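Local coordinates for protein putative polyketide cyclase (Silicibacter sp. TM1040, PDB 3F8H) that is of unknown function but, as a SnoaL-like putative polyketide cyclase, probably binds a small molecule in the pocket of a cone-shaped alpha+beta fold, at residues Ala25-Ala30 against Asp37-Cys42; Phe124-Leu127 against Thr133-Thr136. All coordinates share one frame; numbering follows the deposited sequence. Where two conformers were deposited one is given.

Overall arrangement
The two contacts follow one another along the chain, with centres about 13 Å apart. Interaction 1 packs helix 23-33 against the short helix 36-40; interaction 2 is the hairpin pairing of strands 115-128 and 131-139, part of the curved sheet, and interaction 1 packs against the face that carries Phe125. They meet through aromatic rings: Phe28 CZ lies 3.7 Å from Phe125 CZ, and Tyr27 CE2 is 4.3 Å from Phe125 CE2. Diol molecules, probably from the crystallisation liquor, lie about 3 Å from the Tyr27 side chain and about 5 Å from that of Val135, nearest atoms in both cases, consistent with a pocket between helices and sheet. The calcium ion, bound by Asp35 and Asp37, belongs to interaction 1.

Interaction 1 of 2, residues Ala25-Ala30 against Asp37-Cys42; sequences ARYFDA and DGMLAC. With CA (calcium ion), chain C.
Tyr27 and Met39, a selenomethionine, pass each other at a slant: the terminal methyl CE reaches the phenol end of the ring, 3.6 Å from Tyr27 OH. A bend at the last torsion of Met39 (chi3 71°) turns CE toward the phenol, while its CG rests 3.6 Å from Ala30 CB. The alanine methyl sits on the backbone of Gly38-Met39, Ala30 CB lying 3.5 Å from Met39 N, and Gly38 permits it, since a beta carbon on that residue would clash with the alanine methyl. Cys42 SG closes the other end, 3.6 Å from Tyr27 N and, in the Arg26 conformer given, equally far from Arg26 NH1. A leucine in place of Tyr27 would probably leave the Met39 methyl without its aromatic partner and the bound diol without the phenol that hydrogen-bonds it. On the outward side, Asp37 OD2 binds calcium at 2.4 Å, with Asp35 and three waters as further ligands. Tyr27 and Met39 both touch Phe63 of helix 60-73, Phe28 packs on strand 74-85, and the backbone of Cys42 hydrogen-bonds Ile132 at the start of strand 131-139.

Interaction 2 of 2, residues Phe124-Leu127 against Thr133-Thr136; sequences FFDL and TRVT
Phe124-Leu127 and Thr133-Thr136 run antiparallel, their axes 4.7 Å apart at an angle of 180°, with Phe124-Thr136, which exchange two backbone bonds, N to O in each direction, and Asp126-Arg134 as hydrogen-bonded pairs flanking the non-hydrogen-bonded pair Phe125-Val135.

Arg134 grips Asp126 side-on. Its NH2 lies 2.8 Å from Asp126 OD1 and its NE 3.1 Å from Asp126 OD2, so each carboxylate oxygen has its own donor. Both oxygens lie near the guanidinium plane but are met from above the carboxylate plane, the two planes being 71° apart. The bend at chi3 (64°) folds the arginine back over the strands, laying one guanidinium face above the Phe124-Phe125 backbone. A third nitrogen, NH1, donates to Thr136 OG1 at 3.0 Å in the guanidinium plane, fixing the rotation of the group from its other edge. Beneath the ion pair, Thr133 and Arg134 both face Asp126, a classic beta bulge: Asp126 O takes a bond of 2.8 Å from Thr133 N and only a weak one from Arg134 N.

On the opposite face of the sheet, in the Val135 conformer given, Phe125 and Val135 lie side by side and point the same way, with Phe125 CD2 3.8 Å from Val135 CG2. Their buried, apolar pairing contrasts with the face of Phe124, Asp126, Arg134 and Thr136, which holds the ion pair.

This hairpin occupies the middle of the mixed sheet, bonded to strand 91-102 beyond Phe125 and to strand 47-50 beyond Val135. The arginine face meets the second subunit, where Arg134 NH2 makes a salt bridge to Glu95 of that chain and the Phe124 rings of the two subunits meet. On the other face, helix 23-33 covers Phe125 through Ile24 and Leu127 through Thr23.

Interaction 1 of 2, residues Ala25-Ala30 against Asp37-Cys42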
loop_
_atom_site.group_PDB
_atom_site.type_symbol
_atom_site.label_atom_id
_atom_site.label_comp_id
_atom_site.label_asym_id
_atom_site.label_seq_id
_atom_site.Cartn_x
_atom_site.Cartn_y
_atom_site.Cartn_z
ATOM N N ALA A 25 9.269 12.602 4.427
ATOM C CA ALA A 25 10.631 12.244 4.830
ATOM C C ALA A 25 10.856 12.594 6.309
ATOM O O ALA A 25 11.382 11.803 7.077
ATOM C CB ALA A 25 11.694 12.969 3.959
ATOM N N ARG A 26 10.405 13.769 6.710
ATOM C CA ARG A 26 10.577 14.194 8.103
ATOM C C ARG A 26 9.828 13.267 9.044
ATOM O O ARG A 26 10.346 12.872 10.091
ATOM C CB ARG A 26 10.159 15.644 8.323
ATOM C CG ARG A 26 11.166 16.617 7.738
ATOM C CD ARG A 26 10.916 18.040 8.199
ATOM N NE ARG A 26 9.698 18.566 7.617
ATOM C CZ ARG A 26 8.575 18.768 8.282
ATOM N NH1 ARG A 26 8.515 18.553 9.592
ATOM N NH2 ARG A 26 7.551 19.252 7.635
ATOM N N TYR A 27 8.643 12.884 8.612
ATOM C CA TYR A 27 7.779 12.013 9.370
ATOM C C TYR A 27 8.440 10.666 9.639
ATOM O O TYR A 27 8.478 10.179 10.772
ATOM C CB TYR A 27 6.446 11.836 8.657
ATOM C CG TYR A 27 5.525 10.805 9.224
ATOM C CD1 TYR A 27 4.656 11.121 10.254
ATOM C CD2 TYR A 27 5.480 9.500 8.698
ATOM C CE1 TYR A 27 3.769 10.185 10.747
ATOM C CE2 TYR A 27 4.632 8.549 9.209
ATOM C CZ TYR A 27 3.753 8.895 10.233
ATOM O OH TYR A 27 2.868 7.976 10.783
ATOM N N PHE A 28 8.987 10.072 8.593
ATOM C CA PHE A 28 9.643 8.763 8.741
ATOM C C PHE A 28 10.976 8.838 9.434
ATOM O O PHE A 28 11.358 7.917 10.147
ATOM C CB PHE A 28 9.782 8.071 7.411
ATOM C CG PHE A 28 8.477 7.524 6.892
ATOM C CD1 PHE A 28 7.744 6.621 7.637
ATOM C CD2 PHE A 28 8.013 7.872 5.649
ATOM C CE1 PHE A 28 6.552 6.078 7.151
ATOM C CE2 PHE A 28 6.813 7.329 5.175
ATOM C CZ PHE A 28 6.097 6.445 5.938
ATOM N N ASP A 29 11.685 9.935 9.202
ATOM C CA ASP A 29 12.951 10.185 9.892
ATOM C C ASP A 29 12.693 10.289 11.397
ATOM O O ASP A 29 13.451 9.764 12.218
ATOM C CB ASP A 29 13.645 11.477 9.427
ATOM C CG ASP A 29 14.381 11.317 8.122
ATOM O OD1 ASP A 29 14.629 10.163 7.708
ATOM O OD2 ASP A 29 14.727 12.364 7.523
ATOM N N ALA A 30 11.614 10.966 11.758
ATOM C CA ALA A 30 11.256 11.127 13.201
ATOM C C ALA A 30 10.935 9.743 13.800
ATOM O O ALA A 30 11.381 9.375 14.883
ATOM C CB ALA A 30 10.062 12.108 13.383
ATOM N N ASP A 37 7.440 13.454 18.778
ATOM C CA ASP A 37 7.154 14.894 18.724
ATOM C C ASP A 37 7.371 15.355 17.289
ATOM O O ASP A 37 6.610 16.139 16.745
ATOM C CB ASP A 37 8.056 15.686 19.640
ATOM C CG ASP A 37 7.925 15.246 21.075
ATOM O OD1 ASP A 37 6.792 15.350 21.622
ATOM O OD2 ASP A 37 8.933 14.754 21.622
ATOM N N GLY A 38 8.389 14.780 16.673
ATOM C CA GLY A 38 8.707 15.117 15.295
ATOM C C GLY A 38 7.636 14.629 14.345
ATOM O O GLY A 38 7.307 15.289 13.357
HETATM N N MSE A 39 7.061 13.476 14.653
HETATM C CA MSE A 39 5.982 12.906 13.806
HETATM C C MSE A 39 4.722 13.725 13.933
HETATM O O MSE A 39 4.055 14.087 12.943
HETATM C CB MSE A 39 5.676 11.470 14.216
HETATM C CG MSE A 39 6.823 10.541 13.991
HETATM SE SE MSE A 39 6.523 8.758 14.806
HETATM C CE MSE A 39 5.175 8.158 13.582
ATOM N N LEU A 40 4.411 14.072 15.176
ATOM C CA LEU A 40 3.191 14.815 15.459
ATOM C C LEU A 40 3.193 16.168 14.782
ATOM O O LEU A 40 2.153 16.669 14.312
ATOM C CB LEU A 40 2.982 14.972 16.980
ATOM C CG LEU A 40 2.573 13.679 17.677
ATOM C CD1 LEU A 40 2.823 13.775 19.196
ATOM C CD2 LEU A 40 1.118 13.342 17.321
ATOM N N ALA A 41 4.382 16.729 14.723
ATOM C CA ALA A 41 4.601 18.045 14.128
ATOM C C ALA A 41 4.332 18.055 12.592
ATOM O O ALA A 41 4.106 19.097 11.965
ATOM C CB ALA A 41 6.058 18.547 14.452
ATOM N N CYS A 42 4.361 16.875 12.009
ATOM C CA CYS A 42 4.134 16.697 10.566
ATOM C C CYS A 42 2.662 16.580 10.209
ATOM O O CYS A 42 2.275 16.566 9.034
ATOM C CB CYS A 42 4.803 15.414 10.088
ATOM S SG CYS A 42 6.574 15.521 10.040
HETATM CA CA CA C . 11.120 14.010 20.957
HETATM O O HOH W 1 5.721 19.972 10.282
HETATM O O HOH W 2 11.242 16.301 20.635
HETATM O O HOH W 3 13.361 14.587 20.577
HETATM O O HOH W 4 12.562 12.215 20.909
#

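Interaction 2 of 2, residues Phe124-Leu127 against Thr133-Thr136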
loop_
_atom_site.group_PDB
_atom_site.type_symbol
_atom_site.label_atom_id
_atom_site.label_comp_id
_atom_site.label_asym_id
_atom_site.label_seq_id
_atom_site.Cartn_x
_atom_site.Cartn_y
_atom_site.Cartn_z
ATOM N N PHE A 124 0.190 5.549 2.241
ATOM C CA PHE A 124 -0.402 6.593 1.411
ATOM C C PHE A 124 -0.874 7.728 2.295
ATOM O O PHE A 124 -1.361 7.525 3.414
ATOM C CB PHE A 124 -1.535 6.043 0.586
ATOM C CG PHE A 124 -1.102 4.997 -0.396
ATOM C CD1 PHE A 124 -0.592 5.360 -1.650
ATOM C CD2 PHE A 124 -1.124 3.648 -0.053
ATOM C CE1 PHE A 124 -0.169 4.361 -2.559
ATOM C CE2 PHE A 124 -0.691 2.659 -0.961
ATOM C CZ PHE A 124 -0.215 3.002 -2.180
ATOM N N PHE A 125 -0.700 8.933 1.765
ATOM C CA PHE A 125 -0.981 10.165 2.491
ATOM C C PHE A 125 -1.709 11.201 1.673
ATOM O O PHE A 125 -1.558 11.291 0.445
ATOM C CB PHE A 125 0.337 10.871 2.920
ATOM C CG PHE A 125 1.298 10.007 3.685
ATOM C CD1 PHE A 125 2.215 9.211 3.024
ATOM C CD2 PHE A 125 1.304 10.027 5.068
ATOM C CE1 PHE A 125 3.128 8.429 3.718
ATOM C CE2 PHE A 125 2.178 9.232 5.771
ATOM C CZ PHE A 125 3.102 8.428 5.103
ATOM N N ASP A 126 -2.492 11.978 2.399
ATOM C CA ASP A 126 -3.042 13.223 1.884
ATOM C C ASP A 126 -2.327 14.329 2.691
ATOM O O ASP A 126 -1.990 14.161 3.850
ATOM C CB ASP A 126 -4.523 13.426 2.118
ATOM C CG ASP A 126 -5.422 12.402 1.434
ATOM O OD1 ASP A 126 -5.040 11.740 0.473
ATOM O OD2 ASP A 126 -6.586 12.279 1.906
ATOM N N LEU A 127 -2.124 15.462 2.057
ATOM C CA LEU A 127 -1.516 16.641 2.706
ATOM C C LEU A 127 -2.229 17.903 2.321
ATOM O O LEU A 127 -2.731 18.021 1.221
ATOM C CB LEU A 127 -0.042 16.781 2.305
ATOM C CG LEU A 127 0.926 15.619 2.601
ATOM C CD1 LEU A 127 1.107 14.746 1.325
ATOM C CD2 LEU A 127 2.250 16.181 3.049
ATOM N N THR A 133 -2.735 15.116 6.387
ATOM C CA THR A 133 -4.134 15.141 6.821
ATOM C C THR A 133 -4.773 13.754 6.829
ATOM O O THR A 133 -5.908 13.544 7.307
ATOM C CB THR A 133 -4.993 16.051 5.914
ATOM O OG1 THR A 133 -4.965 15.542 4.579
ATOM C CG2 THR A 133 -4.496 17.545 5.957
ATOM N N ARG A 134 -4.053 12.838 6.216
ATOM C CA ARG A 134 -4.426 11.425 6.203
ATOM C C ARG A 134 -3.229 10.530 6.022
ATOM O O ARG A 134 -2.330 10.811 5.231
ATOM C CB ARG A 134 -5.373 11.085 5.052
ATOM C CG ARG A 134 -5.457 9.568 4.977
ATOM C CD ARG A 134 -6.258 9.055 3.883
ATOM N NE ARG A 134 -5.773 9.354 2.533
ATOM C CZ ARG A 134 -5.212 8.477 1.700
ATOM N NH1 ARG A 134 -4.984 7.209 2.043
ATOM N NH2 ARG A 134 -4.883 8.896 0.495
ATOM N N VAL A 135 -3.303 9.422 6.735
ATOM C CA VAL A 135 -2.282 8.377 6.775
ATOM C C VAL A 135 -2.922 7.004 6.730
ATOM O O VAL A 135 -3.761 6.699 7.572
ATOM C CB VAL A 135 -1.493 8.395 8.129
ATOM C CG1 VAL A 135 -0.631 7.150 8.264
ATOM C CG2 VAL A 135 -0.665 9.637 8.281
ATOM N N THR A 136 -2.536 6.204 5.741
ATOM C CA THR A 136 -2.960 4.793 5.627
ATOM C C THR A 136 -1.717 3.962 5.364
ATOM O O THR A 136 -0.891 4.327 4.575
ATOM C CB THR A 136 -3.985 4.471 4.501
ATOM O OG1 THR A 136 -5.019 5.470 4.437
ATOM C CG2 THR A 136 -4.625 3.135 4.809
#